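Local atomic coordinates of phage related exonuclease (Haemophilus somnus 129PT, PDB entry 3K93), a protein that probably hydrolyses DNA as a metal-dependent, phage-type exonuclease of the PD-(D/E)XK nuclease kind. Residues I109-C114 against D138-G143; A153-V158 against V192-D197. All blocks are in the same frame, centred on the assembly; numbering follows the deposited sequence. Where two conformers were deposited one is given.

Contact 1: I109-C114 against D138-G143; sequences IIDTKC and DIQMQG. With NA (sodium ion), chain B.
Q140 sets CG anti to its backbone N (chi1 -178°) and runs extended from there, while K113 turns its CD aside (chi2 -70°), and the two side chains meet tip to tip. K113 NZ donates to Q140 OE1 at 2.8 Å, with a C=O...donor angle of 118° and the donor a little out of the carbonyl plane. The same NZ makes a weak hydrogen bond, within a salt bridge, to D111 OD1 at 2.9 Å. The long lysine chain suits a place where one NZ serves both a carboxylate and an amide oxygen.

D111 OD1 also binds the sodium ion, beside T112 O at 2.4 Å and D100. D111 OD2 accepts from a sodium-bound water at 2.8 Å, and that water weakly accepts from Q140 NE2, linking helix to metal. Beside the polar cluster, M141, present as selenomethionine, slants across D111 and brings CE to 3.6 Å from D111 CB, while its SE lies 4.4 Å from I109 CG2.

D111, T112 and K113 read as the (D/E)XK signature, with D111 OD1 and T112 O as metal ligands, and Q140 with Y144 fits a QxxxY motif; sodium probably occupies a catalytic-metal site.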
ATOM      1  N   ILE A 109      18.364   7.355 -28.611  1.00 14.10           N
ATOM      2  CA  ILE A 109      17.538   8.193 -27.749  1.00 13.65           C
ATOM      3  C   ILE A 109      18.176   8.248 -26.362  1.00 14.24           C
ATOM      4  O   ILE A 109      18.613   7.236 -25.835  1.00 13.53           O
ATOM      5  CB  ILE A 109      16.115   7.609 -27.595  1.00 13.57           C
ATOM      6  CG1 ILE A 109      15.393   7.578 -28.933  1.00 12.56           C
ATOM      7  CG2 ILE A 109      15.284   8.396 -26.563  1.00 12.47           C
ATOM      8  CD1 ILE A 109      14.980   8.982 -29.431  1.00 13.17           C
ATOM      9  N   ILE A 110      18.210   9.431 -25.766  1.00 14.56           N
ATOM     10  CA  ILE A 110      18.558   9.555 -24.367  1.00 14.64           C
ATOM     11  C   ILE A 110      17.386  10.113 -23.639  1.00 15.26           C
ATOM     12  O   ILE A 110      16.711  10.987 -24.161  1.00 16.03           O
ATOM     13  CB  ILE A 110      19.774  10.447 -24.141  1.00 14.38           C
ATOM     14  CG1 ILE A 110      20.997   9.852 -24.825  1.00 13.88           C
ATOM     15  CG2 ILE A 110      20.073  10.554 -22.633  1.00 12.37           C
ATOM     16  CD1 ILE A 110      22.134  10.887 -25.085  1.00 15.92           C
ATOM     17  N   ASP A 111      17.139   9.588 -22.448  1.00 15.67           N
ATOM     18  CA  ASP A 111      16.114  10.073 -21.559  1.00 16.99           C
ATOM     19  C   ASP A 111      16.714  10.340 -20.154  1.00 16.77           C
ATOM     20  O   ASP A 111      17.409   9.485 -19.587  1.00 17.69           O
ATOM     21  CB  ASP A 111      14.976   9.048 -21.443  1.00 17.26           C
ATOM     22  CG  ASP A 111      13.674   9.686 -20.961  1.00 20.11           C
ATOM     23  OD1 ASP A 111      13.541   9.906 -19.733  1.00 23.40           O
ATOM     24  OD2 ASP A 111      12.792  10.029 -21.799  1.00 20.86           O
ATOM     25  N   THR A 112      16.441  11.520 -19.611  1.00 15.60           N
ATOM     26  CA  THR A 112      16.915  11.896 -18.306  1.00 14.98           C
ATOM     27  C   THR A 112      15.805  11.663 -17.256  1.00 15.73           C
ATOM     28  O   THR A 112      14.653  12.058 -17.462  1.00 16.42           O
ATOM     29  CB  THR A 112      17.312  13.378 -18.278  1.00 14.75           C
ATOM     30  OG1 THR A 112      16.183  14.181 -18.648  1.00 15.29           O
ATOM     31  CG2 THR A 112      18.490  13.667 -19.203  1.00 13.00           C
ATOM     32  N   LYS A 113      16.153  11.027 -16.145  1.00 15.28           N
ATOM     33  CA  LYS A 113      15.246  10.823 -15.034  1.00 15.20           C
ATOM     34  C   LYS A 113      15.892  11.471 -13.800  1.00 14.80           C
ATOM     35  O   LYS A 113      16.910  10.989 -13.306  1.00 12.74           O
ATOM     36  CB  LYS A 113      15.044   9.323 -14.790  1.00 15.63           C
ATOM     37  CG  LYS A 113      14.647   8.531 -16.072  1.00 16.76           C
ATOM     38  CD  LYS A 113      13.249   8.868 -16.526  1.00 15.31           C
ATOM     39  CE  LYS A 113      12.841   7.956 -17.673  1.00 16.73           C
ATOM     40  NZ  LYS A 113      11.572   8.376 -18.286  1.00 13.65           N
ATOM     41  N   CYS A 114      15.278  12.559 -13.319  1.00 14.55           N
ATOM     42  CA  CYS A 114      15.814  13.347 -12.204  1.00 14.62           C
ATOM     43  C   CYS A 114      15.299  12.797 -10.901  1.00 13.15           C
ATOM     44  O   CYS A 114      14.206  13.111 -10.502  1.00 12.71           O
ATOM     45  CB  CYS A 114      15.387  14.822 -12.344  1.00 14.80           C
ATOM     46  SG  CYS A 114      16.257  15.634 -13.692  1.00 18.24           S
ATOM     47  N   ASP A 138      11.906   0.932 -19.593  1.00 15.20           N
ATOM     48  CA  ASP A 138      12.368   0.108 -20.711  1.00 15.28           C
ATOM     49  C   ASP A 138      11.377   0.111 -21.883  1.00 14.90           C
ATOM     50  O   ASP A 138      11.764   0.312 -23.025  1.00 15.22           O
ATOM     51  CB  ASP A 138      12.728  -1.323 -20.275  1.00 15.64           C
ATOM     52  CG  ASP A 138      11.674  -1.985 -19.379  1.00 18.00           C
ATOM     53  OD1 ASP A 138      10.623  -1.398 -19.063  1.00 22.84           O
ATOM     54  OD2 ASP A 138      11.906  -3.134 -18.979  1.00 21.48           O
ATOM     55  N   ILE A 139      10.094  -0.045 -21.585  1.00 14.67           N
ATOM     56  CA  ILE A 139       9.050  -0.085 -22.614  1.00 14.58           C
ATOM     57  C   ILE A 139       8.870   1.321 -23.220  1.00 13.52           C
ATOM     58  O   ILE A 139       8.661   1.477 -24.433  1.00 12.43           O
ATOM     59  CB  ILE A 139       7.693  -0.536 -22.029  1.00 15.09           C
ATOM     60  CG1 ILE A 139       7.822  -1.871 -21.272  1.00 18.56           C
ATOM     61  CG2 ILE A 139       6.692  -0.716 -23.128  1.00 13.79           C
ATOM     62  CD1 ILE A 139       8.388  -3.022 -22.171  1.00 21.97           C
ATOM     63  N   GLN A 140       8.957   2.333 -22.365  1.00 12.48           N
ATOM     64  CA  GLN A 140       8.907   3.715 -22.834  1.00 12.38           C
ATOM     65  C   GLN A 140       9.983   3.957 -23.893  1.00 12.32           C
ATOM     66  O   GLN A 140       9.723   4.623 -24.906  1.00 12.30           O
ATOM     67  CB  GLN A 140       9.098   4.672 -21.667  1.00 12.40           C
ATOM     68  CG  GLN A 140       9.032   6.165 -21.987  1.00 13.68           C
ATOM     69  CD  GLN A 140       9.497   7.057 -20.842  1.00 16.36           C
ATOM     70  OE1 GLN A 140      10.140   6.589 -19.904  1.00 17.85           O
ATOM     71  NE2 GLN A 140       9.211   8.365 -20.943  1.00 16.44           N
HETATM   72  N   MSE A 141      11.195   3.437 -23.653  1.00 11.64           N
HETATM   73  CA  MSE A 141      12.300   3.659 -24.593  1.00 11.50           C
HETATM   74  C   MSE A 141      12.011   2.925 -25.896  1.00 11.76           C
HETATM   75  O   MSE A 141      12.416   3.408 -26.956  1.00 11.06           O
HETATM   76  CB  MSE A 141      13.662   3.169 -24.034  1.00 11.18           C
HETATM   77  CG  MSE A 141      14.293   3.928 -22.870  1.00 10.20           C
HETATM   78 SE   MSE A 141      14.331   5.801 -23.162  0.75 11.77          SE
HETATM   79  CE  MSE A 141      12.833   6.176 -22.073  1.00 12.36           C
ATOM     80  N   GLN A 142      11.345   1.756 -25.826  1.00 11.36           N
ATOM     81  CA  GLN A 142      11.042   1.007 -27.047  1.00 12.30           C
ATOM     82  C   GLN A 142      10.073   1.809 -27.900  1.00 12.30           C
ATOM     83  O   GLN A 142      10.192   1.817 -29.118  1.00 12.61           O
ATOM     84  CB  GLN A 142      10.462  -0.365 -26.774  1.00 11.58           C
ATOM     85  CG  GLN A 142      11.377  -1.281 -26.032  1.00 13.31           C
ATOM     86  CD  GLN A 142      12.537  -1.804 -26.854  1.00 14.02           C
ATOM     87  OE1 GLN A 142      12.600  -1.631 -28.084  1.00 14.84           O
ATOM     88  NE2 GLN A 142      13.452  -2.475 -26.179  1.00 11.30           N
ATOM     89  N   GLY A 143       9.150   2.497 -27.241  1.00 12.51           N
ATOM     90  CA  GLY A 143       8.208   3.372 -27.906  1.00 12.56           C
ATOM     91  C   GLY A 143       8.903   4.545 -28.564  1.00 13.11           C
ATOM     92  O   GLY A 143       8.583   4.869 -29.713  1.00 12.76           O
TER
HETATM   93 NA    NA B 223      12.781  12.219 -18.966  1.00 34.38          NA
HETATM   94  O   HOH W   1      10.761  11.235 -20.338  1.00 34.61           O
HETATM   95  O   HOH W   2      12.677  14.865 -18.965  1.00 34.50           O
HETATM   96  O   HOH W   3      11.340  11.863 -17.179  1.00 22.96           O

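Contact 2: A153-V158 against V192-D197; sequences AQIDFV and VIIQRD
F157 turns the rim of its ring to V192: CG2 of the valine lies in the ring plane, at the edge, 4.0 Å from CE2. One face of the same ring is met by I155 CG2, 3.7 Å above the plane and offset toward the rim, so the phenyl group has aliphatic neighbours on a face and at an edge. A chi1 of -69° sets F157 CG anti to the carbonyl carbon, and from there the ring reaches V192 with its edge.

Further along the same face, I155 and I194 slant across one another, and their closest atoms are I155 CD1 and I194 CG1 at 3.9 Å. A153 sits directly opposite I194, CB to CB at 4.3 Å. Its short side chain suits this place, since M141 of helix 137-148 packs on it as well. I155 is also covered by M141 and by A132 of helix 125-135, and V192 touches A128 of that helix; beta-branched I155, V192 and I194 suit both the extended strand and this packing layer.

On the reverse face Q154 and I193 lie side by side and point the same way, touching through their methylenes, Q154 CG to I193 CG1, at 4.1 Å. The amide of Q154 finds its partners beyond this pair, in Q152 and R79.

The backbones are antiparallel. A153 and I155 face I194 and V192 in hydrogen-bonded pairs, the straightest bond running from I194 N to A153 O at 2.8 Å (172°); Q154 and I193 form the non-hydrogen-bonded pair between them. Q154 CA lies 3.3 Å from V192 O, in a CA-H...O contact.

The chemistry is thus two-sided: the hydrogen-bonded pairs satisfy one another's N-H and C=O groups, the A153-I155-F157 face is mainly apolar, with lysine side chains reaching F157, and the Q154 face mixes a methylene contact with polar ends.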
ATOM      1  N   ALA A 153      18.635   3.131 -26.789  1.00 13.54           N
ATOM      2  CA  ALA A 153      18.194   4.158 -25.852  1.00 12.83           C
ATOM      3  C   ALA A 153      19.073   4.035 -24.611  1.00 11.92           C
ATOM      4  O   ALA A 153      19.505   2.934 -24.255  1.00 11.25           O
ATOM      5  CB  ALA A 153      16.699   3.956 -25.451  1.00 11.96           C
ATOM      6  N   GLN A 154      19.341   5.165 -23.977  1.00 10.85           N
ATOM      7  CA  GLN A 154      20.060   5.184 -22.748  1.00 11.05           C
ATOM      8  C   GLN A 154      19.301   6.025 -21.756  1.00 10.91           C
ATOM      9  O   GLN A 154      19.001   7.168 -22.029  1.00 10.89           O
ATOM     10  CB  GLN A 154      21.476   5.728 -22.992  1.00 11.82           C
ATOM     11  CG  GLN A 154      22.321   4.837 -23.890  1.00 11.24           C
ATOM     12  CD  GLN A 154      23.675   5.393 -24.106  1.00 13.90           C
ATOM     13  OE1 GLN A 154      24.161   6.158 -23.294  1.00 18.30           O
ATOM     14  NE2 GLN A 154      24.304   5.026 -25.208  1.00 11.43           N
ATOM     15  N   ILE A 155      18.975   5.444 -20.609  1.00 11.78           N
ATOM     16  CA  ILE A 155      18.225   6.139 -19.568  1.00 12.49           C
ATOM     17  C   ILE A 155      19.266   6.641 -18.597  1.00 13.44           C
ATOM     18  O   ILE A 155      19.970   5.847 -17.975  1.00 13.62           O
ATOM     19  CB  ILE A 155      17.261   5.192 -18.837  1.00 12.19           C
ATOM     20  CG1 ILE A 155      16.280   4.548 -19.806  1.00 12.14           C
ATOM     21  CG2 ILE A 155      16.510   5.914 -17.739  1.00 12.31           C
ATOM     22  CD1 ILE A 155      15.662   3.247 -19.274  1.00 11.33           C
ATOM     23  N   ASP A 156      19.397   7.955 -18.506  1.00 14.69           N
ATOM     24  CA  ASP A 156      20.308   8.609 -17.555  1.00 14.12           C
ATOM     25  C   ASP A 156      19.534   8.980 -16.276  1.00 14.54           C
ATOM     26  O   ASP A 156      18.799   9.975 -16.246  1.00 15.15           O
ATOM     27  CB  ASP A 156      20.856   9.898 -18.178  1.00 14.67           C
ATOM     28  CG  ASP A 156      21.994   9.659 -19.186  1.00 14.56           C
ATOM     29  OD1 ASP A 156      22.471   8.508 -19.386  1.00 11.87           O
ATOM     30  OD2 ASP A 156      22.437  10.672 -19.755  1.00 14.80           O
ATOM     31  N   PHE A 157      19.671   8.164 -15.236  1.00 14.51           N
ATOM     32  CA  PHE A 157      19.184   8.492 -13.905  1.00 13.52           C
ATOM     33  C   PHE A 157      20.199   9.475 -13.325  1.00 13.43           C
ATOM     34  O   PHE A 157      21.376   9.142 -13.228  1.00 11.99           O
ATOM     35  CB  PHE A 157      19.139   7.251 -13.029  1.00 13.45           C
ATOM     36  CG  PHE A 157      18.098   6.277 -13.436  1.00 13.45           C
ATOM     37  CD1 PHE A 157      16.783   6.471 -13.072  1.00 14.56           C
ATOM     38  CD2 PHE A 157      18.420   5.161 -14.167  1.00 13.80           C
ATOM     39  CE1 PHE A 157      15.812   5.570 -13.446  1.00 14.61           C
ATOM     40  CE2 PHE A 157      17.444   4.253 -14.535  1.00 13.95           C
ATOM     41  CZ  PHE A 157      16.153   4.462 -14.192  1.00 14.62           C
ATOM     42  N   VAL A 158      19.714  10.668 -12.941  1.00 13.02           N
ATOM     43  CA  VAL A 158      20.555  11.755 -12.467  0.50 12.36           C
ATOM     44  C   VAL A 158      20.016  12.349 -11.166  1.00 12.70           C
ATOM     45  O   VAL A 158      18.805  12.637 -11.042  1.00 13.31           O
ATOM     46  CB  VAL A 158      20.703  12.842 -13.540  0.50 12.45           C
ATOM     47  CG1 VAL A 158      21.534  12.316 -14.700  0.50 11.14           C
ATOM     48  CG2 VAL A 158      19.351  13.311 -14.027  0.50 11.78           C
ATOM     49  N   VAL A 192      21.364   3.320 -17.953  1.00 13.56           N
ATOM     50  CA  VAL A 192      20.940   1.971 -18.342  1.00 13.32           C
ATOM     51  C   VAL A 192      20.719   1.970 -19.865  1.00 13.64           C
ATOM     52  O   VAL A 192      20.038   2.830 -20.380  1.00 14.31           O
ATOM     53  CB  VAL A 192      19.657   1.549 -17.625  1.00 13.64           C
ATOM     54  CG1 VAL A 192      19.128   0.172 -18.159  1.00 12.21           C
ATOM     55  CG2 VAL A 192      19.873   1.503 -16.108  1.00 13.56           C
ATOM     56  N   ILE A 193      21.326   1.029 -20.565  1.00 13.48           N
ATOM     57  CA  ILE A 193      21.294   0.977 -22.022  1.00 14.22           C
ATOM     58  C   ILE A 193      20.215  -0.026 -22.395  1.00 14.44           C
ATOM     59  O   ILE A 193      20.243  -1.142 -21.924  1.00 14.36           O
ATOM     60  CB  ILE A 193      22.675   0.474 -22.605  1.00 13.79           C
ATOM     61  CG1 ILE A 193      23.815   1.418 -22.210  1.00 14.24           C
ATOM     62  CG2 ILE A 193      22.624   0.349 -24.112  1.00 13.39           C
ATOM     63  CD1 ILE A 193      25.267   0.814 -22.414  1.00 14.01           C
ATOM     64  N   ILE A 194      19.263   0.376 -23.226  1.00 15.13           N
ATOM     65  CA  ILE A 194      18.198  -0.509 -23.689  1.00 15.52           C
ATOM     66  C   ILE A 194      18.371  -0.712 -25.203  1.00 16.69           C
ATOM     67  O   ILE A 194      18.400   0.269 -25.938  1.00 17.40           O
ATOM     68  CB  ILE A 194      16.798   0.120 -23.428  1.00 14.94           C
ATOM     69  CG1 ILE A 194      16.622   0.539 -21.954  1.00 15.14           C
ATOM     70  CG2 ILE A 194      15.709  -0.860 -23.807  1.00 14.94           C
ATOM     71  CD1 ILE A 194      16.518  -0.632 -20.966  1.00 13.83           C
ATOM     72  N   GLN A 195      18.505  -1.968 -25.657  1.00 16.84           N
ATOM     73  CA  GLN A 195      18.609  -2.262 -27.078  1.00 17.57           C
ATOM     74  C   GLN A 195      17.200  -2.282 -27.683  1.00 16.57           C
ATOM     75  O   GLN A 195      16.280  -2.726 -27.033  1.00 16.56           O
ATOM     76  CB  GLN A 195      19.282  -3.632 -27.327  1.00 17.86           C
ATOM     77  CG  GLN A 195      20.733  -3.770 -26.841  1.00 21.73           C
ATOM     78  CD  GLN A 195      21.633  -2.684 -27.404  1.00 25.62           C
ATOM     79  OE1 GLN A 195      21.444  -2.235 -28.538  1.00 29.60           O
ATOM     80  NE2 GLN A 195      22.596  -2.239 -26.612  1.00 27.09           N
ATOM     81  N   ARG A 196      17.050  -1.801 -28.921  1.00 16.05           N
ATOM     82  CA  ARG A 196      15.775  -1.901 -29.659  1.00 15.87           C
ATOM     83  C   ARG A 196      15.388  -3.360 -29.710  1.00 15.61           C
ATOM     84  O   ARG A 196      16.228  -4.184 -29.926  1.00 15.55           O
ATOM     85  CB  ARG A 196      15.955  -1.406 -31.084  1.00 15.73           C
ATOM     86  CG  ARG A 196      14.706  -1.480 -31.934  1.00 15.75           C
ATOM     87  CD  ARG A 196      15.021  -1.218 -33.379  1.00 16.69           C
ATOM     88  NE  ARG A 196      13.774  -1.117 -34.138  1.00 15.85           N
ATOM     89  CZ  ARG A 196      13.091   0.003 -34.353  1.00 16.22           C
ATOM     90  NH1 ARG A 196      13.527   1.189 -33.937  1.00 15.28           N
ATOM     91  NH2 ARG A 196      11.960  -0.061 -35.051  1.00 16.91           N
ATOM     92  N   ASP A 197      14.130  -3.683 -29.481  1.00 15.93           N
ATOM     93  CA  ASP A 197      13.696  -5.073 -29.505  1.00 16.63           C
ATOM     94  C   ASP A 197      12.403  -5.104 -30.259  1.00 17.09           C
ATOM     95  O   ASP A 197      11.351  -4.774 -29.700  1.00 16.64           O
ATOM     96  CB  ASP A 197      13.529  -5.596 -28.077  1.00 17.59           C
ATOM     97  CG  ASP A 197      12.976  -7.026 -28.011  1.00 18.82           C
ATOM     98  OD1 ASP A 197      12.492  -7.572 -29.035  1.00 19.32           O
ATOM     99  OD2 ASP A 197      13.009  -7.592 -26.891  1.00 22.00           O
TER

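Contact 1 is the more deeply buried and polar, lying close to the chain centre at the metal site; contact 2 is partly buried, joined by backbone hydrogen bonds and aliphatic side-chain contacts, at strand 189-195, an outermost strand of the four-stranded sheet in this chain. Strands 108-114 and 152-158 are parallel neighbours, joined by probable bonds from D156 N to D111 O and from V158 N to K113 O, so the metal-bearing strand of contact 1 is flanked by strand 152-158, the inner strand of contact 2. Helix 137-148 precedes that strand in the chain and packs on the A153-I155 face of the sheet through M141, while its Q142 bonds to Q195 O and D197 N, tying the helix to the far end of contact 2.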